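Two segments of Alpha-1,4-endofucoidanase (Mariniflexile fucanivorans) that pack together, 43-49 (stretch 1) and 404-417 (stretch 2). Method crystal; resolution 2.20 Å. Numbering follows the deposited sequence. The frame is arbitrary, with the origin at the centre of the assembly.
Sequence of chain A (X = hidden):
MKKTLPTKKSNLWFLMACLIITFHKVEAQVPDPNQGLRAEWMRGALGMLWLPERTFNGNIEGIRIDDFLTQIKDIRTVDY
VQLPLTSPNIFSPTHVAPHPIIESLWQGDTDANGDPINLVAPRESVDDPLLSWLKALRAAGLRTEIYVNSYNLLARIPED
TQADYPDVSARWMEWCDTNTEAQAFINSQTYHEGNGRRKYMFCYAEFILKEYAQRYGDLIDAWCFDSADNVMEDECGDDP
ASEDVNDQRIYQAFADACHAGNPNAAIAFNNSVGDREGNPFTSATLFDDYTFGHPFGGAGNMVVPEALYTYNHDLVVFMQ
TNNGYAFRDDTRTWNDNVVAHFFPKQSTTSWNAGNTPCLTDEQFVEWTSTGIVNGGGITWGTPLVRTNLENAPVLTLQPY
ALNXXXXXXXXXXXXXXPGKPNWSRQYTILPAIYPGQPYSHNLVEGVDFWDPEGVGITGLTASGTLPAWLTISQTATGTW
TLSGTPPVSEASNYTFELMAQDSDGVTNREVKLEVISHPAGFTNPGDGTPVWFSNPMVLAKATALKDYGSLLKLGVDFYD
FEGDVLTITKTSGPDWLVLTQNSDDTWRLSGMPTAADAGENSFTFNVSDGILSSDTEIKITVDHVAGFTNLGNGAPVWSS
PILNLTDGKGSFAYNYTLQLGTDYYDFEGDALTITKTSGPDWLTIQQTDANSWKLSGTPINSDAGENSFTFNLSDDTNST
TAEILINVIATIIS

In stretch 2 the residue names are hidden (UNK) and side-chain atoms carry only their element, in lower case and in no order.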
ATOM      1  N   ARG A  43     -17.081 -16.714  -6.357  1.00 30.79           N
ATOM      2  CA  ARG A  43     -18.531 -16.731  -6.491  1.00 29.52           C
ATOM      3  C   ARG A  43     -19.179 -16.409  -5.146  1.00 29.92           C
ATOM      4  O   ARG A  43     -18.954 -17.112  -4.160  1.00 30.10           O
ATOM      5  CB  ARG A  43     -19.021 -18.055  -7.089  1.00 29.21           C
ATOM      6  CG  ARG A  43     -18.830 -18.142  -8.596  1.00 29.68           C
ATOM      7  CD  ARG A  43     -19.154 -19.488  -9.218  1.00 30.11           C
ATOM      8  NE  ARG A  43     -20.579 -19.761  -9.333  1.00 30.91           N
ATOM      9  CZ  ARG A  43     -21.249 -20.631  -8.585  1.00 32.22           C
ATOM     10  NH1 ARG A  43     -20.603 -21.422  -7.745  1.00 34.16           N
ATOM     11  NH2 ARG A  43     -22.566 -20.701  -8.666  1.00 31.63           N
ATOM     12  N   GLY A  44     -19.977 -15.330  -5.125  1.00 29.01           N
ATOM     13  CA  GLY A  44     -20.620 -14.838  -3.915  1.00 27.96           C
ATOM     14  C   GLY A  44     -19.715 -13.925  -3.084  1.00 27.81           C
ATOM     15  O   GLY A  44     -20.106 -13.491  -2.003  1.00 30.54           O
ATOM     16  N   ALA A  45     -18.527 -13.610  -3.611  1.00 25.88           N
ATOM     17  CA  ALA A  45     -17.469 -12.955  -2.848  1.00 27.01           C
ATOM     18  C   ALA A  45     -17.575 -11.434  -2.944  1.00 25.97           C
ATOM     19  O   ALA A  45     -17.816 -10.887  -4.018  1.00 25.15           O
ATOM     20  CB  ALA A  45     -16.109 -13.426  -3.322  1.00 26.02           C
ATOM     21  N   LEU A  46     -17.339 -10.772  -1.803  1.00 25.90           N
ATOM     22  CA  LEU A  46     -17.410  -9.326  -1.675  1.00 24.51           C
ATOM     23  C   LEU A  46     -16.016  -8.783  -1.365  1.00 24.22           C
ATOM     24  O   LEU A  46     -15.413  -9.159  -0.359  1.00 23.80           O
ATOM     25  CB  LEU A  46     -18.392  -8.991  -0.545  1.00 24.08           C
ATOM     26  CG  LEU A  46     -18.471  -7.518  -0.141  1.00 23.94           C
ATOM     27  CD1 LEU A  46     -18.962  -6.665  -1.308  1.00 24.63           C
ATOM     28  CD2 LEU A  46     -19.399  -7.347   1.052  1.00 22.82           C
ATOM     29  N   GLY A  47     -15.525  -7.881  -2.226  1.00 22.40           N
ATOM     30  CA  GLY A  47     -14.181  -7.341  -2.067  1.00 22.09           C
ATOM     31  C   GLY A  47     -14.161  -5.823  -1.896  1.00 21.73           C
ATOM     32  O   GLY A  47     -15.136  -5.143  -2.197  1.00 21.47           O
ATOM     33  N   MET A  48     -13.032  -5.309  -1.398  1.00 22.44           N
ATOM     34  CA  MET A  48     -12.824  -3.884  -1.196  1.00 22.03           C
ATOM     35  C   MET A  48     -11.485  -3.507  -1.826  1.00 23.06           C
ATOM     36  O   MET A  48     -10.751  -4.384  -2.289  1.00 22.37           O
ATOM     37  CB  MET A  48     -12.807  -3.536   0.299  1.00 22.32           C
ATOM     38  CG  MET A  48     -13.977  -4.117   1.070  1.00 21.75           C
ATOM     39  SD  MET A  48     -13.988  -3.665   2.823  1.00 24.29           S
ATOM     40  CE  MET A  48     -14.641  -1.996   2.784  1.00 21.95           C
ATOM     41  N   LEU A  49     -11.180  -2.201  -1.849  1.00 22.71           N
ATOM     42  CA  LEU A  49      -9.961  -1.726  -2.481  1.00 22.91           C
ATOM     43  C   LEU A  49      -9.228  -0.788  -1.532  1.00 23.59           C
ATOM     44  O   LEU A  49      -9.822   0.163  -1.026  1.00 24.73           O
ATOM     45  CB  LEU A  49     -10.294  -1.004  -3.794  1.00 22.11           C
ATOM     46  CG  LEU A  49      -9.087  -0.386  -4.505  1.00 22.28           C
ATOM     47  CD1 LEU A  49      -8.132  -1.469  -4.977  1.00 21.21           C
ATOM     48  CD2 LEU A  49      -9.509   0.493  -5.680  1.00 21.67           C
ATOM     49  N   UNK A 404     -22.343   2.413   3.787  1.00 21.44           N
ATOM     50  CA  UNK A 404     -22.941   1.583   2.751  1.00 21.42           C
ATOM     51  C   UNK A 404     -22.554   0.113   2.927  1.00 21.75           C
ATOM     52  O   UNK A 404     -23.398  -0.776   2.790  1.00 22.17           O
ATOM     53  c   UNK A 404     -23.156   3.919  -0.345  1.00 22.03           C
ATOM     54  n   UNK A 404     -24.247   4.555  -0.749  1.00 20.71           N
ATOM     55  c   UNK A 404     -22.602   2.131   1.361  1.00 21.32           C
ATOM     56  o   UNK A 404     -22.225   3.648  -1.111  1.00 21.91           O
ATOM     57  c   UNK A 404     -23.103   3.553   1.121  1.00 21.11           C
ATOM     58  N   UNK A 405     -21.275  -0.129   3.238  1.00 22.45           N
ATOM     59  CA  UNK A 405     -20.738  -1.461   3.474  1.00 22.68           C
ATOM     60  C   UNK A 405     -21.378  -2.118   4.697  1.00 23.09           C
ATOM     61  O   UNK A 405     -21.643  -3.317   4.687  1.00 23.17           O
ATOM     62  c   UNK A 405     -19.203  -1.427   3.516  1.00 22.96           C
ATOM     63  c   UNK A 405     -18.569  -2.089   2.320  1.00 22.08           C
ATOM     64  c   UNK A 405     -17.476  -3.351   0.077  1.00 21.62           C
ATOM     65  c   UNK A 405     -18.176  -3.418   2.370  1.00 22.60           C
ATOM     66  c   UNK A 405     -18.419  -1.408   1.124  1.00 22.44           C
ATOM     67  c   UNK A 405     -17.633  -4.047   1.257  1.00 22.98           C
ATOM     68  c   UNK A 405     -17.875  -2.036   0.010  1.00 22.07           C
ATOM     69  N   UNK A 406     -21.656  -1.323   5.739  1.00 24.50           N
ATOM     70  CA  UNK A 406     -22.303  -1.836   6.938  1.00 23.91           C
ATOM     71  C   UNK A 406     -23.746  -2.248   6.640  1.00 24.34           C
ATOM     72  O   UNK A 406     -24.179  -3.318   7.061  1.00 24.16           O
ATOM     73  c   UNK A 406     -20.416  -1.927   9.607  1.00 29.15           C
ATOM     74  c   UNK A 406     -22.209  -0.829   8.086  1.00 25.21           C
ATOM     75  o   UNK A 406     -19.332  -1.838  10.218  1.00 30.16           O
ATOM     76  o   UNK A 406     -21.172  -2.919   9.687  1.00 31.13           O
ATOM     77  c   UNK A 406     -20.834  -0.758   8.730  1.00 27.22           C
ATOM     78  N   UNK A 407     -24.494  -1.394   5.921  1.00 24.01           N
ATOM     79  CA  UNK A 407     -25.856  -1.741   5.538  1.00 22.95           C
ATOM     80  C   UNK A 407     -25.843  -3.027   4.709  1.00 22.78           C
ATOM     81  O   UNK A 407     -26.627  -3.934   4.960  1.00 24.87           O
ATOM     82  c   UNK A 407     -26.757   0.686   5.605  1.00 22.73           C
ATOM     83  c   UNK A 407     -27.170   1.859   4.728  1.00 19.76           C
ATOM     84  c   UNK A 407     -27.793   0.432   6.696  1.00 21.11           C
ATOM     85  c   UNK A 407     -26.499  -0.575   4.773  1.00 21.85           C
ATOM     86  N   UNK A 408     -24.931  -3.100   3.732  1.00 22.36           N
ATOM     87  CA  UNK A 408     -24.718  -4.301   2.939  1.00 22.42           C
ATOM     88  C   UNK A 408     -24.462  -5.514   3.836  1.00 22.79           C
ATOM     89  O   UNK A 408     -25.008  -6.591   3.589  1.00 22.96           O
ATOM     90  c   UNK A 408     -23.291  -5.328   1.101  1.00 21.75           C
ATOM     91  o   UNK A 408     -23.913  -3.001   1.090  1.00 21.67           O
ATOM     92  c   UNK A 408     -23.572  -4.100   1.938  1.00 22.65           C
ATOM     93  N   UNK A 409     -23.609  -5.343   4.856  1.00 23.11           N
ATOM     94  CA  UNK A 409     -23.219  -6.449   5.719  1.00 23.14           C
ATOM     95  C   UNK A 409     -24.451  -7.007   6.428  1.00 23.25           C
ATOM     96  O   UNK A 409     -24.640  -8.216   6.459  1.00 22.32           O
ATOM     97  c   UNK A 409     -22.090  -6.056   6.681  1.00 24.86           C
ATOM     98  c   UNK A 409     -21.330  -7.230   7.292  1.00 25.90           C
ATOM     99  o   UNK A 409     -21.243  -7.292   8.526  1.00 28.25           O
ATOM    100  o   UNK A 409     -20.797  -8.058   6.530  1.00 28.02           O
ATOM    101  N   UNK A 410     -25.303  -6.116   6.957  1.00 24.61           N
ATOM    102  CA  UNK A 410     -26.515  -6.522   7.652  1.00 26.09           C
ATOM    103  C   UNK A 410     -27.362  -7.392   6.726  1.00 27.42           C
ATOM    104  O   UNK A 410     -27.823  -8.463   7.114  1.00 26.48           O
ATOM    105  o   UNK A 410     -26.470  -4.628   9.108  1.00 28.14           O
ATOM    106  c   UNK A 410     -27.300  -5.309   8.173  1.00 27.41           C
ATOM    107  c   UNK A 410     -28.603  -5.677   8.848  1.00 27.31           C
ATOM    108  N   UNK A 411     -27.543  -6.926   5.485  1.00 27.58           N
ATOM    109  CA  UNK A 411     -28.300  -7.685   4.505  1.00 26.11           C
ATOM    110  C   UNK A 411     -27.680  -9.063   4.258  1.00 26.07           C
ATOM    111  O   UNK A 411     -28.383 -10.067   4.315  1.00 26.40           O
ATOM    112  c   UNK A 411     -30.876  -9.016   0.350  1.00 26.69           C
ATOM    113  c   UNK A 411     -30.677  -7.378   2.088  1.00 27.44           C
ATOM    114  c   UNK A 411     -29.520  -9.276   0.443  1.00 25.77           C
ATOM    115  c   UNK A 411     -31.458  -8.060   1.167  1.00 26.59           C
ATOM    116  c   UNK A 411     -28.465  -6.896   3.203  1.00 26.73           C
ATOM    117  o   UNK A 411     -31.613  -9.691  -0.577  1.00 27.07           O
ATOM    118  c   UNK A 411     -28.752  -8.576   1.355  1.00 25.98           C
ATOM    119  c   UNK A 411     -29.311  -7.616   2.186  1.00 27.41           C
ATOM    120  N   UNK A 412     -26.381  -9.121   3.938  1.00 24.49           N
ATOM    121  CA  UNK A 412     -25.774 -10.389   3.543  1.00 24.57           C
ATOM    122  C   UNK A 412     -25.773 -11.378   4.717  1.00 26.57           C
ATOM    123  O   UNK A 412     -25.924 -12.581   4.506  1.00 25.58           O
ATOM    124  c   UNK A 412     -24.238  -9.348   1.695  1.00 25.01           C
ATOM    125  c   UNK A 412     -22.782  -9.111   1.323  1.00 23.44           C
ATOM    126  c   UNK A 412     -24.968 -10.017   0.536  1.00 23.48           C
ATOM    127  c   UNK A 412     -24.354 -10.166   2.990  1.00 23.47           C
ATOM    128  N   UNK A 413     -25.594 -10.871   5.951  1.00 26.64           N
ATOM    129  CA  UNK A 413     -25.609 -11.709   7.141  1.00 28.60           C
ATOM    130  C   UNK A 413     -26.933 -12.468   7.246  1.00 29.77           C
ATOM    131  O   UNK A 413     -26.942 -13.651   7.581  1.00 31.34           O
ATOM    132  c   UNK A 413     -25.346 -10.886   8.404  1.00 29.29           C
ATOM    133  c   UNK A 413     -23.691 -10.416  11.177  1.00 33.70           C
ATOM    134  c   UNK A 413     -23.726  -9.635   9.884  1.00 30.55           C
ATOM    135  n   UNK A 413     -23.998  -9.564  12.353  1.00 39.82           N
ATOM    136  c   UNK A 413     -23.893 -10.512   8.660  1.00 29.19           C
ATOM    137  N   UNK A 414     -28.037 -11.791   6.913  1.00 28.64           N
ATOM    138  CA  UNK A 414     -29.354 -12.390   7.023  1.00 30.00           C
ATOM    139  C   UNK A 414     -29.711 -13.222   5.790  1.00 31.89           C
ATOM    140  O   UNK A 414     -30.336 -14.273   5.936  1.00 31.61           O
ATOM    141  c   UNK A 414     -30.408 -11.321   7.318  1.00 31.84           C
ATOM    142  o   UNK A 414     -32.437  -9.741   8.319  1.00 38.84           O
ATOM    143  o   UNK A 414     -34.018 -11.248   8.091  1.00 39.03           O
ATOM    144  c   UNK A 414     -32.823 -10.889   8.029  1.00 36.11           C
ATOM    145  c   UNK A 414     -31.784 -11.904   7.596  1.00 32.90           C
ATOM    146  N   UNK A 415     -29.311 -12.775   4.586  1.00 31.47           N
ATOM    147  CA  UNK A 415     -29.949 -13.270   3.370  1.00 30.33           C
ATOM    148  C   UNK A 415     -29.022 -14.054   2.435  1.00 29.86           C
ATOM    149  O   UNK A 415     -29.520 -14.711   1.530  1.00 32.29           O
ATOM    150  c   UNK A 415     -33.008 -12.354   3.688  1.00 33.23           C
ATOM    151  c   UNK A 415     -30.712 -12.152   2.651  1.00 29.12           C
ATOM    152  c   UNK A 415     -34.079 -11.832   4.400  1.00 34.43           C
ATOM    153  c   UNK A 415     -32.938  -9.750   4.592  1.00 33.32           C
ATOM    154  c   UNK A 415     -31.863 -10.278   3.889  1.00 31.83           C
ATOM    155  c   UNK A 415     -31.882 -11.584   3.423  1.00 31.49           C
ATOM    156  c   UNK A 415     -34.046 -10.528   4.846  1.00 34.51           C
ATOM    157  N   UNK A 416     -27.696 -14.017   2.620  1.00 29.65           N
ATOM    158  CA  UNK A 416     -26.835 -14.654   1.628  1.00 30.25           C
ATOM    159  C   UNK A 416     -26.894 -16.184   1.710  1.00 33.12           C
ATOM    160  O   UNK A 416     -26.932 -16.841   0.674  1.00 32.92           O
ATOM    161  c   UNK A 416     -24.538 -14.807   0.561  1.00 27.39           C
ATOM    162  n   UNK A 416     -22.661 -14.446  -0.904  1.00 27.32           N
ATOM    163  c   UNK A 416     -25.396 -14.135   1.633  1.00 28.04           C
ATOM    164  c   UNK A 416     -23.242 -14.103   0.237  1.00 29.24           C
ATOM    165  o   UNK A 416     -22.755 -13.269   1.002  1.00 28.41           O
ATOM    166  N   UNK A 417     -26.852 -16.741   2.931  1.00 34.70           N
ATOM    167  CA  UNK A 417     -26.983 -18.176   3.159  1.00 36.49           C
ATOM    168  C   UNK A 417     -27.845 -18.414   4.394  1.00 36.62           C
ATOM    169  O   UNK A 417     -27.315 -18.619   5.484  1.00 36.09           O
ATOM    170  o   UNK A 417     -24.708 -18.338   2.419  1.00 44.22           O
ATOM    171  c   UNK A 417     -25.653 -18.852   3.336  1.00 36.81           C
TER
HETATM  172  O   HOH W   1     -20.265 -12.357   0.574  1.00 23.92           O

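Position 404 has three side-chain carbons, the third carrying one oxygen and one nitrogen. It does not reach stretch 1. It is Q404, and its amide is satisfied elsewhere in the structure.

Position 405 has one carbon and then a ring of six carbons. The ring meets L46, G47 and M48. This is F405. M48 CE lies over one ring face, 3.8 Å from the F405 ring centroid. G47 O sits at the ring edge, 3.7 Å from F405 CZ. L46 CD2 is 3.7 Å from F405 CE2.

Position 406 has three carbons, the third bearing two oxygens, and is out of reach: E406. Position 407 has four carbons, forked at the second, and also stays clear: L407.

Position 408 has one carbon carrying one oxygen and one carbon. The methyl carbon approaches L46. This is T408, with CG2 4.4 Å from L46 CD2. Its hydroxyl turns back to the helix: T408 OG1 donates to Q404 O at 2.8 Å.

Position 409 has two carbons, the second with two oxygens. The side chain makes no contact with stretch 1 within 4.5 Å. It is D409. Its CA-to-CB bond points sideways, and both carboxylate oxygens are hydrogen-bonded elsewhere in the structure.

Position 410 has one carbon carrying an oxygen and a carbon, and does not reach stretch 1: T410. Position 411 has one carbon and a six-carbon ring bearing an oxygen, also out of reach: Y411.

Position 412 has four carbons, forked at the second. One terminal carbon meets L46. This is L412, with CD1 3.8 Å from L46 CD2.

Positions 413 to 415 are all out of reach of stretch 1. Position 413 has four carbons in a row ending in nitrogen: K413. Position 414 has three carbons and two terminal oxygens: E414. Position 415 has one carbon and a plain six-carbon ring: F415.

Position 416 has three carbons, the third carrying one oxygen and one nitrogen. The nitrogen lies close to G44. This is Q416. Q416 NE2 donates to G44 O at 2.9 Å, nearly straight at 167°. Water 1 donates to both G44 O (2.8 Å) and Q416 OE1 (2.7 Å).

Position 417 has one carbon and one oxygen, and makes no contact: S417.

The strand and helix run nearly antiparallel, at 167°. L46 and M48 both point toward the helix. L46 packs against F405 and L412, with the T408 methyl further off, and M48 packs on F405. Q416, just past residue 415, is joined to G44 by a direct hydrogen bond and a bridging water. G44 has positive phi, and an ideal CB there would lie 3.1 Å from Q416 NE2, so its lack of a side chain leaves room for that amide.

Stretch 2 (404-417) QFELTDTYLKEFQS
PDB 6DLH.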